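Local atomic coordinates of tyrocidine synthetase 3 (Brevibacillus brevis, PDB entry 2JGP), a protein that takes part in making the antibiotic tyrocidine, this fragment pairing a peptidyl carrier domain with the condensation domain that probably forms a peptide bond. Residues 188-193 / 203-208. Numbering follows the deposited sequence.
Sequences SSLVQP and RVSLLK
Arg-203 reaches from its strand to the backbone carbonyls of Gln-192 and Pro-193. Both terminal nitrogens donate hydrogen bonds to one atom, Pro-193 O: Arg-203 NH2 at 3.2 Å and Arg-203 NH1 at 3.3 Å. The oxygen sits close to the guanidinium plane, between the two N-H groups. At the carbonyl the grip is less regular: both donors come from the same side of its plane, NH2 moderately tilted and NH1 well above it (67°). Arg-203 NH1 also makes a weak, bent hydrogen bond to Gln-192 O (2.9 Å). The arginine chain leaves its strand with CG between the backbone N and carbonyl carbon (chi1 46°). A bend at chi3 brings the guanidinium edge up to the loop carbonyls.

A water at the guanidinium edge adds a bridge. It accepts from Arg-203 NH1 and Gln-192 N and donates to Leu-190 O, 2.7 Å away. The Gln-192 side chain folds back at chi2, and its NE2 donates a hydrogen bond to Ser-189 O (3.0 Å). That bond is nearly straight and lies in the amide plane, which fixes how the amide is turned. Further along, Leu-190 lays its CD1 methyl against Ser-205, 3.8 Å from OG.

Asn-120 ND2 also donates a hydrogen bond to Gln-192 O, and Phe-194 makes a cation-pi contact with Arg-203. The contact lies at the surface of the condensation domain, within the beta-alpha-beta unit of strand 174-177, helix 180-189 and strand 202-210. It ties the loop following the helix to strand 202-210, which runs between strands 174-177 and 213-220; Leu-190 touches Phe-217 of the latter.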
loop_
_atom_site.group_PDB
_atom_site.type_symbol
_atom_site.label_atom_id
_atom_site.label_comp_id
_atom_site.label_asym_id
_atom_site.label_seq_id
_atom_site.Cartn_x
_atom_site.Cartn_y
_atom_site.Cartn_z
ATOM N N SER A 188 -0.362 25.104 -9.271
ATOM C CA SER A 188 -1.320 24.298 -10.016
ATOM C C SER A 188 -0.938 24.216 -11.497
ATOM O O SER A 188 -0.986 23.142 -12.091
ATOM C CB SER A 188 -2.725 24.873 -9.864
ATOM O OG SER A 188 -3.690 23.944 -10.317
ATOM N N SER A 189 -0.553 25.346 -12.085
ATOM C CA SER A 189 -0.182 25.384 -13.509
ATOM C C SER A 189 1.137 24.653 -13.799
ATOM O O SER A 189 1.362 24.202 -14.927
ATOM C CB SER A 189 -0.102 26.824 -14.017
ATOM O OG SER A 189 0.998 27.508 -13.446
ATOM N N LEU A 190 1.997 24.531 -12.789
ATOM C CA LEU A 190 3.275 23.825 -12.946
ATOM C C LEU A 190 3.114 22.301 -13.023
ATOM O O LEU A 190 4.051 21.602 -13.400
ATOM C CB LEU A 190 4.253 24.197 -11.820
ATOM C CG LEU A 190 4.757 25.646 -11.820
ATOM C CD1 LEU A 190 5.782 25.865 -10.726
ATOM C CD2 LEU A 190 5.336 26.057 -13.184
ATOM N N VAL A 191 1.939 21.788 -12.660
ATOM C CA VAL A 191 1.648 20.367 -12.809
ATOM C C VAL A 191 1.323 20.079 -14.276
ATOM O O VAL A 191 0.265 20.460 -14.784
ATOM C CB VAL A 191 0.508 19.907 -11.884
ATOM C CG1 VAL A 191 0.317 18.398 -11.980
ATOM C CG2 VAL A 191 0.813 20.300 -10.435
ATOM N N GLN A 192 2.256 19.408 -14.944
ATOM C CA GLN A 192 2.211 19.223 -16.391
ATOM C C GLN A 192 2.648 17.808 -16.721
ATOM O O GLN A 192 3.350 17.179 -15.925
ATOM C CB GLN A 192 3.159 20.215 -17.073
ATOM C CG GLN A 192 2.719 21.673 -17.016
ATOM C CD GLN A 192 1.541 21.966 -17.917
ATOM O OE1 GLN A 192 1.422 21.413 -19.020
ATOM N NE2 GLN A 192 0.667 22.865 -17.464
ATOM N N PRO A 193 2.235 17.305 -17.895
ATOM C CA PRO A 193 2.586 15.947 -18.277
ATOM C C PRO A 193 4.089 15.743 -18.481
ATOM O O PRO A 193 4.843 16.700 -18.701
ATOM C CB PRO A 193 1.802 15.716 -19.578
ATOM C CG PRO A 193 1.406 17.047 -20.056
ATOM C CD PRO A 193 1.396 17.973 -18.902
ATOM N N ARG A 203 10.795 16.891 -11.732
ATOM C CA ARG A 203 11.099 18.301 -11.966
ATOM C C ARG A 203 10.878 19.091 -10.686
ATOM O O ARG A 203 10.076 18.706 -9.827
ATOM C CB ARG A 203 10.292 18.877 -13.136
ATOM C CG ARG A 203 8.814 18.536 -13.155
ATOM C CD ARG A 203 8.101 19.265 -14.295
ATOM N NE ARG A 203 8.316 18.639 -15.605
ATOM C CZ ARG A 203 7.377 18.053 -16.350
ATOM N NH1 ARG A 203 6.115 17.999 -15.953
ATOM N NH2 ARG A 203 7.703 17.516 -17.517
ATOM N N VAL A 204 11.632 20.175 -10.554
ATOM C CA VAL A 204 11.639 20.953 -9.327
ATOM C C VAL A 204 11.644 22.438 -9.671
ATOM O O VAL A 204 12.414 22.882 -10.524
ATOM C CB VAL A 204 12.868 20.596 -8.463
ATOM C CG1 VAL A 204 12.851 21.360 -7.132
ATOM C CG2 VAL A 204 12.913 19.095 -8.210
ATOM N N SER A 205 10.757 23.190 -9.020
ATOM C CA SER A 205 10.765 24.645 -9.083
ATOM C C SER A 205 10.927 25.198 -7.670
ATOM O O SER A 205 10.206 24.794 -6.755
ATOM C CB SER A 205 9.477 25.176 -9.713
ATOM O OG SER A 205 9.383 24.815 -11.082
ATOM N N LEU A 206 11.889 26.100 -7.498
ATOM C CA LEU A 206 12.052 26.835 -6.245
ATOM C C LEU A 206 11.539 28.256 -6.448
ATOM O O LEU A 206 12.059 28.992 -7.285
ATOM C CB LEU A 206 13.519 26.866 -5.824
ATOM C CG LEU A 206 13.811 27.545 -4.485
ATOM C CD1 LEU A 206 13.034 26.876 -3.353
ATOM C CD2 LEU A 206 15.306 27.531 -4.195
ATOM N N LEU A 207 10.516 28.629 -5.682
ATOM C CA LEU A 207 9.897 29.945 -5.794
ATOM C C LEU A 207 10.171 30.747 -4.531
ATOM O O LEU A 207 9.693 30.391 -3.459
ATOM C CB LEU A 207 8.386 29.811 -5.991
ATOM C CG LEU A 207 7.905 28.816 -7.045
ATOM C CD1 LEU A 207 6.390 28.672 -6.961
ATOM C CD2 LEU A 207 8.342 29.258 -8.436
ATOM N N LYS A 208 10.951 31.816 -4.671
ATOM C CA LYS A 208 11.178 32.767 -3.588
ATOM C C LYS A 208 9.964 33.684 -3.484
ATOM O O LYS A 208 9.681 34.452 -4.408
ATOM C CB LYS A 208 12.439 33.587 -3.860
ATOM C CG LYS A 208 12.779 34.604 -2.771
ATOM C CD LYS A 208 14.238 35.043 -2.865
ATOM C CE LYS A 208 14.685 35.846 -1.648
ATOM N NZ LYS A 208 14.753 37.307 -1.911
HETATM O O HOH W 1 4.698 18.949 -13.375
#